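Local structure of putative branched-chain amino acid ABC transporter (Chromobacterium violaceum, 4PYR) at residues I105-G108 / E109-L113; R115-D119 / D120-A124; G209-P212 / E213-G216; L243-Q246 / T247-Y251. The protein is a putative lipoprotein of the LppC family with a periplasmic-binding-protein-like fold that binds glutathione and possibly regulates an enzyme. All blocks are in the same frame, centred on the assembly; numbering follows the deposited sequence.

Contact 1. Residues I105-G108 / E109-L113. With GSH (glutathione), chain B.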
# COMPACT_ATOMS: atom_id res chain seq x y z
N ILE A 105 -3.31 0.84 -1.15
CA ILE A 105 -4.03 1.17 -2.40
C ILE A 105 -3.10 1.43 -3.57
O ILE A 105 -2.22 2.30 -3.53
CB ILE A 105 -4.95 2.41 -2.28
CG1 ILE A 105 -4.26 3.60 -1.61
CG2 ILE A 105 -6.22 2.05 -1.56
CD1 ILE A 105 -5.03 4.89 -1.82
N VAL A 106 -3.33 0.70 -4.64
CA VAL A 106 -2.42 0.71 -5.75
C VAL A 106 -2.33 2.01 -6.50
O VAL A 106 -1.26 2.34 -7.03
CB VAL A 106 -2.74 -0.45 -6.68
CG1 VAL A 106 -2.65 -1.74 -5.87
CG2 VAL A 106 -4.10 -0.25 -7.36
N GLU A 107 -3.44 2.76 -6.54
CA GLU A 107 -3.45 4.01 -7.26
C GLU A 107 -2.40 4.95 -6.70
O GLU A 107 -1.81 5.75 -7.43
CB GLU A 107 -4.83 4.67 -7.18
CG GLU A 107 -5.84 4.11 -8.18
CD GLU A 107 -6.61 2.92 -7.68
OE1 GLU A 107 -6.31 2.38 -6.59
OE2 GLU A 107 -7.52 2.46 -8.41
N GLY A 108 -2.18 4.88 -5.37
CA GLY A 108 -1.16 5.68 -4.74
C GLY A 108 0.23 5.44 -5.30
O GLY A 108 0.99 6.35 -5.51
N GLU A 109 0.52 4.20 -5.63
CA GLU A 109 1.83 3.91 -6.17
C GLU A 109 1.93 4.40 -7.62
O GLU A 109 2.95 4.96 -8.04
CB GLU A 109 2.10 2.42 -6.07
CG GLU A 109 2.15 1.92 -4.64
CD GLU A 109 2.67 0.51 -4.50
OE1 GLU A 109 3.15 -0.01 -5.52
OE2 GLU A 109 2.65 -0.02 -3.36
N ALA A 110 0.83 4.28 -8.38
CA ALA A 110 0.84 4.76 -9.76
C ALA A 110 1.07 6.25 -9.81
O ALA A 110 1.82 6.73 -10.65
CB ALA A 110 -0.46 4.40 -10.46
N ARG A 111 0.39 6.98 -8.90
CA ARG A 111 0.55 8.42 -8.90
C ARG A 111 2.00 8.80 -8.59
O ARG A 111 2.60 9.66 -9.24
CB ARG A 111 -0.38 9.01 -7.85
CG ARG A 111 -1.83 9.04 -8.28
CD ARG A 111 -2.59 9.96 -7.33
NE ARG A 111 -3.01 9.21 -6.16
CZ ARG A 111 -4.06 8.39 -6.15
NH1 ARG A 111 -4.83 8.23 -7.24
NH2 ARG A 111 -4.36 7.73 -5.05
N GLN A 112 2.57 8.18 -7.56
CA GLN A 112 3.94 8.41 -7.28
C GLN A 112 4.90 8.09 -8.39
O GLN A 112 5.82 8.86 -8.62
CB GLN A 112 4.31 7.65 -6.06
CG GLN A 112 3.74 8.32 -4.83
CD GLN A 112 4.18 7.54 -3.64
OE1 GLN A 112 5.39 7.46 -3.37
NE2 GLN A 112 3.22 6.88 -2.97
N LEU A 113 4.65 6.99 -9.09
CA LEU A 113 5.52 6.64 -10.17
C LEU A 113 5.56 7.74 -11.25
O LEU A 113 6.61 8.07 -11.78
CB LEU A 113 5.11 5.32 -10.79
CG LEU A 113 6.15 4.73 -11.73
CD1 LEU A 113 7.37 4.28 -10.94
CD2 LEU A 113 5.48 3.59 -12.49
N1 GSH B . -11.52 1.54 -4.30
CA1 GSH B . -11.00 0.45 -5.10
C1 GSH B . -11.46 0.53 -6.54
O11 GSH B . -11.25 1.56 -7.23
O12 GSH B . -12.01 -0.49 -7.04
CB1 GSH B . -11.41 -0.90 -4.49
CG1 GSH B . -10.97 -1.07 -3.03
CD1 GSH B . -9.48 -1.08 -2.92
OE1 GSH B . -8.80 -0.81 -3.90
N2 GSH B . -9.01 -1.42 -1.69
CA2 GSH B . -7.60 -1.51 -1.31
C2 GSH B . -7.22 -2.95 -1.13
O2 GSH B . -7.89 -3.64 -1.91
CB2 GSH B . -7.36 -0.70 -0.05
SG2 GSH B . -8.58 0.59 0.09
N3 GSH B . -6.30 -3.47 -0.24
CA3 GSH B . -5.30 -2.82 0.66
C3 GSH B . -5.21 -3.34 2.10
O31 GSH B . -4.11 -3.32 2.73
O32 GSH B . -6.25 -3.78 2.63
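The carbonyls of V106, E107 and G108 accept the amides of A110, R111 and Q112 in turn, the i to i+4 bonds that start helix 106-119, and the middle one, R111 N to E107 O, is 2.9 Å long at 160°. A weak second bond reaches V106 O from E109 N. R111 bends at its third torsion (chi3 -86°) and folds back over the helix start, laying one face of its guanidinium on E107 O, which sits 3.7 Å above the plane and over its centre; R111 NH1 also touches E107 CB at 3.6 Å. Next along the helix, Q112 NE2 turns back to make a weak bond of 3.4 Å to G108 O. At the front, chi1 of 48° leaves I105 CG2 beside the backbone N, as the branch that faces the thiol of glutathione. E107 is linked to the ligand through R137, which is salt-bridged to E107 OE1 and hydrogen-bonded to glutathione; the two carboxylates are merely near each other. V106, E107 and R111 lean on helix 133-150, whereas E109, hydrogen-bonded to S203 in a loop, is salt-bridged to R292 of strand 290-298, where Q112 bonds L294.

Contact 2. Residues R115-D119 / D120-A124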
# COMPACT_ATOMS: atom_id res chain seq x y z
N ARG A 115 5.08 10.92 -10.64
CA ARG A 115 5.90 11.95 -10.06
C ARG A 115 7.41 11.64 -10.08
O ARG A 115 8.21 12.54 -10.38
CB ARG A 115 5.39 12.26 -8.63
CG ARG A 115 3.97 12.84 -8.65
CD ARG A 115 3.61 13.50 -7.34
NE ARG A 115 3.36 12.54 -6.28
CZ ARG A 115 2.16 12.02 -5.99
NH1 ARG A 115 1.07 12.35 -6.69
NH2 ARG A 115 2.04 11.14 -5.00
N LEU A 116 7.78 10.38 -9.84
CA LEU A 116 9.19 9.94 -9.90
C LEU A 116 9.75 10.15 -11.29
O LEU A 116 10.88 10.64 -11.48
CB LEU A 116 9.36 8.44 -9.53
CG LEU A 116 10.76 7.81 -9.75
CD1 LEU A 116 11.83 8.47 -8.91
CD2 LEU A 116 10.70 6.32 -9.47
N MSE A 117 8.94 9.77 -12.28
CA MSE A 117 9.42 9.90 -13.62
C MSE A 117 9.58 11.31 -14.07
O MSE A 117 10.50 11.64 -14.83
CB MSE A 117 8.50 9.09 -14.48
CG MSE A 117 8.79 7.59 -14.38
SE MSE A 117 7.50 6.46 -15.32
CE MSE A 117 8.43 6.55 -17.06
N ARG A 118 8.69 12.20 -13.62
CA ARG A 118 8.88 13.62 -13.83
C ARG A 118 10.17 14.13 -13.20
O ARG A 118 10.95 14.83 -13.83
CB ARG A 118 7.69 14.37 -13.27
CG ARG A 118 6.48 14.26 -14.15
CD ARG A 118 6.75 14.98 -15.45
NE ARG A 118 6.51 16.42 -15.38
CZ ARG A 118 6.42 17.19 -16.45
NH1 ARG A 118 6.53 16.62 -17.65
NH2 ARG A 118 6.19 18.48 -16.34
N ASP A 119 10.39 13.75 -11.95
CA ASP A 119 11.64 14.12 -11.30
C ASP A 119 12.88 13.69 -12.07
O ASP A 119 13.87 14.43 -12.14
CB ASP A 119 11.74 13.52 -9.91
CG ASP A 119 12.76 14.25 -9.09
OD1 ASP A 119 12.70 15.52 -9.07
OD2 ASP A 119 13.64 13.58 -8.54
N ASP A 120 12.79 12.49 -12.66
CA ASP A 120 13.87 11.92 -13.47
C ASP A 120 13.92 12.49 -14.92
O ASP A 120 14.60 11.92 -15.77
CB ASP A 120 13.72 10.38 -13.58
CG ASP A 120 14.09 9.61 -12.32
OD1 ASP A 120 14.61 10.23 -11.37
OD2 ASP A 120 13.90 8.34 -12.30
N SER A 121 13.19 13.57 -15.20
CA SER A 121 13.21 14.27 -16.49
C SER A 121 12.84 13.41 -17.69
O SER A 121 13.40 13.59 -18.78
CB SER A 121 14.56 14.95 -16.76
OG SER A 121 14.85 15.93 -15.80
N ARG A 122 11.92 12.48 -17.48
CA ARG A 122 11.39 11.70 -18.60
C ARG A 122 10.37 12.59 -19.27
O ARG A 122 9.36 12.88 -18.69
CB ARG A 122 10.74 10.41 -18.12
CG ARG A 122 11.66 9.54 -17.28
CD ARG A 122 13.08 9.53 -17.81
NE ARG A 122 13.90 8.59 -17.04
CZ ARG A 122 15.20 8.42 -17.22
NH1 ARG A 122 15.84 9.11 -18.14
NH2 ARG A 122 15.85 7.56 -16.46
N ALA A 123 10.67 13.04 -20.47
CA ALA A 123 9.79 13.99 -21.16
C ALA A 123 8.70 13.34 -22.00
O ALA A 123 7.66 13.95 -22.26
CB ALA A 123 10.62 14.90 -22.04
N ALA A 124 8.95 12.13 -22.45
CA ALA A 124 8.06 11.46 -23.39
C ALA A 124 7.99 9.97 -23.08
O ALA A 124 8.40 9.14 -23.87
CB ALA A 124 8.51 11.72 -24.82
O HOH W 1 14.72 11.08 -8.91
O HOH W 2 16.21 14.81 -13.52
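Backbone bonds between M117 and R122 and between R118 and S121 close helix 106-119 with a Schellman motif. R122 N reaches back to M117 O at 3.1 Å, and S121 N meets R118 O at 2.9 Å from above the carbonyl plane, 61° out of it. S121, at positive phi, is the C-prime residue that makes this reversal possible. One ordinary helical bond precedes them, D120 N to L116 O. Van der Waals contacts of carbon with oxygen come next: R122 lays CG against M117 O at 3.4 Å, and L116 CD1 comes within 4.0 Å of D120 OD2. The apolar packing is that of the selenomethionine M117 on F142 and W146 of helix 133-150. Water supplies a further kind of link. One molecule donates to both D119 OD2 (2.7 Å) and D120 OD1 (2.6 Å), and another joins D119 O to S121 OG. D120 OD2 and R122 NE share the hydroxyl of Y200, on strand 199-201. D119 and D120 hold like charges 4.5 Å apart, OD2 to OD1, beside the negative end of a helix; both acids would probably be somewhat easier to protonate there, an effect the bridging water and Y200 should offset in part.

Contact 3. Residues G209-P212 / E213-G216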
# COMPACT_ATOMS: atom_id res chain seq x y z
N GLY A 209 11.54 -13.78 -5.13
CA GLY A 209 12.27 -14.83 -5.86
C GLY A 209 13.16 -14.32 -6.99
O GLY A 209 13.43 -13.12 -7.11
N MSE A 210 13.64 -15.25 -7.83
CA MSE A 210 14.48 -14.90 -8.97
C MSE A 210 13.69 -14.21 -10.04
O MSE A 210 12.71 -14.77 -10.53
CB MSE A 210 15.06 -16.14 -9.65
CG MSE A 210 16.45 -15.81 -10.15
SE MSE A 210 17.57 -15.85 -8.55
CE MSE A 210 18.24 -17.70 -8.74
N GLN A 211 14.08 -12.97 -10.38
CA GLN A 211 13.42 -12.18 -11.44
C GLN A 211 14.48 -11.62 -12.41
O GLN A 211 14.53 -10.43 -12.65
CB GLN A 211 12.59 -11.04 -10.80
CG GLN A 211 11.40 -11.57 -10.01
CD GLN A 211 10.42 -10.46 -9.64
OE1 GLN A 211 9.61 -10.03 -10.44
NE2 GLN A 211 10.47 -10.02 -8.39
N PRO A 212 15.33 -12.49 -12.99
CA PRO A 212 16.42 -11.96 -13.82
C PRO A 212 16.01 -11.18 -15.05
O PRO A 212 16.76 -10.29 -15.49
CB PRO A 212 17.20 -13.21 -14.26
CG PRO A 212 16.21 -14.31 -14.14
CD PRO A 212 15.26 -13.96 -13.04
N GLU A 213 14.80 -11.46 -15.59
CA GLU A 213 14.34 -10.68 -16.77
C GLU A 213 13.97 -9.25 -16.47
O GLU A 213 13.97 -8.43 -17.38
CB GLU A 213 13.14 -11.32 -17.49
CG GLU A 213 13.53 -12.64 -18.18
CD GLU A 213 13.79 -13.74 -17.18
OE1 GLU A 213 13.02 -13.79 -16.16
OE2 GLU A 213 14.73 -14.48 -17.39
N LEU A 214 13.69 -8.93 -15.20
CA LEU A 214 13.29 -7.56 -14.80
C LEU A 214 14.45 -6.74 -14.23
O LEU A 214 14.32 -5.64 -13.79
CB LEU A 214 12.12 -7.65 -13.82
CG LEU A 214 10.79 -8.06 -14.47
CD1 LEU A 214 9.73 -8.47 -13.47
CD2 LEU A 214 10.33 -7.06 -15.54
N ALA A 215 15.65 -7.28 -14.28
CA ALA A 215 16.86 -6.61 -13.78
C ALA A 215 17.01 -5.25 -14.42
O ALA A 215 16.89 -5.07 -15.63
CB ALA A 215 18.09 -7.43 -14.06
N GLY A 216 17.25 -4.27 -13.57
CA GLY A 216 17.43 -2.91 -14.05
C GLY A 216 16.17 -2.06 -14.11
O GLY A 216 16.25 -0.86 -14.30
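The flat carboxylate of E213 lies alongside the pyrrolidine ring of P212, the two side chains pointing the same way. It meets the ring at CG, which is 3.6 Å from E213 OE2 and only slightly farther from OE1, while E213 OE1 also comes within 3.8 Å of P212 CD. A bend at chi2 of E213 (72°) folds the acid back to this position. The second flat group is the carbonyl of Q211, whose face is approached by L214 N: that donor stands 48° out of the carbonyl plane, with N to O 3.1 Å. The end of the Q211 side chain reaches L214 CD1, crossing that side chain obliquely, but the orientation of its amide is uncertain.

These contacts belong to two overlapping type I turns. Q211 O to L214 N closes the first, with P212 and E213 at its corners; P212 O to A215 N, weak at 3.4 Å, closes the second around E213 and L214. A215 CB packs against the same P212 O at 3.5 Å. Beyond the turns, G216 makes backbone bonds with M299, the last modelled residue, and L214 and E213 rest on helix 183-192 through V183, A187 and S191. The turns thus lie in the loop between strands 199-201 and 218-220, on the protein surface.

Chemically, the turns owe little to strong polar bonds. One sound hydrogen bond and one weak one are joined by the ring of P212, which fixes phi near -62° at the first corner, and by plain van der Waals contact of the carboxylate with P212 CG; P212 CD, bonded to the ring nitrogen, is probably slightly polar.

Contact 4. Residues L243-Q246 / T247-Y251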
# COMPACT_ATOMS: atom_id res chain seq x y z
N LEU A 243 7.90 -14.80 3.61
CA LEU A 243 6.61 -14.51 2.99
C LEU A 243 6.84 -14.08 1.56
O LEU A 243 7.90 -13.52 1.22
CB LEU A 243 5.89 -13.40 3.77
CG LEU A 243 5.61 -13.68 5.25
CD1 LEU A 243 5.17 -12.41 5.97
CD2 LEU A 243 4.59 -14.81 5.50
N THR A 244 5.82 -14.30 0.72
CA THR A 244 5.72 -13.60 -0.55
C THR A 244 5.87 -12.13 -0.27
O THR A 244 5.61 -11.74 0.84
CB THR A 244 4.37 -13.94 -1.30
OG1 THR A 244 3.26 -13.54 -0.47
CG2 THR A 244 4.27 -15.38 -1.58
N ARG A 245 6.29 -11.37 -1.27
CA ARG A 245 6.31 -9.93 -1.12
C ARG A 245 4.92 -9.42 -0.74
O ARG A 245 4.80 -8.54 0.12
CB ARG A 245 6.85 -9.27 -2.39
CG ARG A 245 8.32 -9.48 -2.58
CD ARG A 245 9.20 -8.62 -1.72
NE ARG A 245 10.59 -8.77 -2.15
CZ ARG A 245 11.43 -9.70 -1.69
NH1 ARG A 245 11.04 -10.58 -0.78
NH2 ARG A 245 12.66 -9.76 -2.19
N GLN A 246 3.89 -9.98 -1.39
CA GLN A 246 2.48 -9.60 -1.16
C GLN A 246 2.15 -9.69 0.32
O GLN A 246 1.70 -8.72 0.96
CB GLN A 246 1.57 -10.53 -1.97
CG GLN A 246 0.13 -10.10 -2.18
CD GLN A 246 -0.58 -10.98 -3.20
OE1 GLN A 246 -0.79 -12.18 -2.96
NE2 GLN A 246 -0.95 -10.41 -4.34
N THR A 247 2.40 -10.86 0.88
CA THR A 247 2.13 -11.15 2.28
C THR A 247 3.01 -10.37 3.29
O THR A 247 2.52 -9.85 4.30
CB THR A 247 2.28 -12.64 2.55
OG1 THR A 247 1.48 -13.36 1.61
CG2 THR A 247 1.87 -12.98 3.92
N GLU A 248 4.31 -10.33 3.05
CA GLU A 248 5.22 -9.55 3.87
C GLU A 248 4.83 -8.07 3.88
O GLU A 248 5.04 -7.41 4.88
CB GLU A 248 6.65 -9.72 3.39
CG GLU A 248 7.62 -9.03 4.31
CD GLU A 248 9.02 -9.59 4.28
OE1 GLU A 248 9.34 -10.42 3.41
OE2 GLU A 248 9.81 -9.20 5.17
N ARG A 249 4.23 -7.57 2.79
CA ARG A 249 3.71 -6.20 2.82
C ARG A 249 2.66 -6.09 3.92
O ARG A 249 2.56 -5.03 4.52
CB ARG A 249 3.15 -5.70 1.46
CG ARG A 249 4.24 -5.37 0.44
CD ARG A 249 3.76 -4.75 -0.87
NE ARG A 249 4.89 -4.83 -1.77
CZ ARG A 249 5.08 -5.82 -2.63
NH1 ARG A 249 4.14 -6.76 -2.80
NH2 ARG A 249 6.17 -5.85 -3.37
N LEU A 250 1.90 -7.16 4.18
CA LEU A 250 0.86 -7.11 5.22
C LEU A 250 1.47 -7.13 6.61
O LEU A 250 0.95 -6.53 7.53
CB LEU A 250 -0.15 -8.24 5.10
CG LEU A 250 -0.95 -8.28 3.80
CD1 LEU A 250 -1.69 -9.60 3.67
CD2 LEU A 250 -1.91 -7.09 3.75
N TYR A 251 2.59 -7.82 6.78
CA TYR A 251 3.33 -7.80 8.05
C TYR A 251 3.82 -6.38 8.34
O TYR A 251 3.64 -5.85 9.48
CB TYR A 251 4.51 -8.77 7.94
CG TYR A 251 5.44 -8.83 9.13
CD1 TYR A 251 5.14 -9.64 10.24
CD2 TYR A 251 6.63 -8.12 9.15
CE1 TYR A 251 6.02 -9.73 11.33
CE2 TYR A 251 7.52 -8.18 10.23
CZ TYR A 251 7.23 -8.99 11.31
OH TYR A 251 8.09 -9.08 12.38
O HOH W 3 8.77 -10.94 0.97
O HOH W 4 9.95 -12.70 4.29
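E248 N donates to T244 O, almost straight at 172°, and R249 N to R245 O, the backbone bonds that start the regular pattern of helix 245-265. T244 is the N-cap of this helix, its OG1 accepting T247 N at 3.1 Å and 161°. The capping oxygen owes its place to chi1 of 60°, which puts T244 OG1 between its own backbone N and carbonyl carbon, over the helix start. There T247 OG1 also lies 2.7 Å from T244 OG1.

L243, just before the cap, turns its side chain over the first turn. It crosses T247 at about a right angle, CD2 touching T247 CG2 at 3.6 Å, and lies with its CB 3.8 Å from E248 CB. R249 runs extended from CG to NE and brings its guanidinium back over R245, with R245 O over one face and R245 CB 3.6 Å from R249 NH2. That charge is salt-bridged to D221, and the side chain also lies beside L104 of the glutathione site; the side chain of L250, one residue on, lies about 4 Å from the ligand. Helix 16-33 takes T247, L250 and Y251 against V21, A18 and S24.

E248 bonds W224 through OE2, and the helix start probably favours its charged form. Its other oxygen collects water: one molecule donates to E248 OE1 at 2.6 Å and to L243 O, while accepting from R245 NH1 in the plane of that guanidinium at 2.9 Å.

From the N terminus, the four contacts come in series, none nesting inside or crossing another; each is local to a continuous segment: two helix starts, one helix end and one pair of turns. Contacts 1 and 2 are the two ends of helix 106-119, their centres about 15 Å apart, and the helix leads from strand 99-101 of the five-stranded sheet to strand 125-129 of the mixed sheet. Contact 3 turns the chain between strands 199-201 and 218-220 of that mixed sheet. Contact 4 opens helix 245-265, which packs on helix 16-33. Contact 1 supplies I105 to the glutathione pocket and contact 4 lies beside it; contacts 2 and 3 lie away from it.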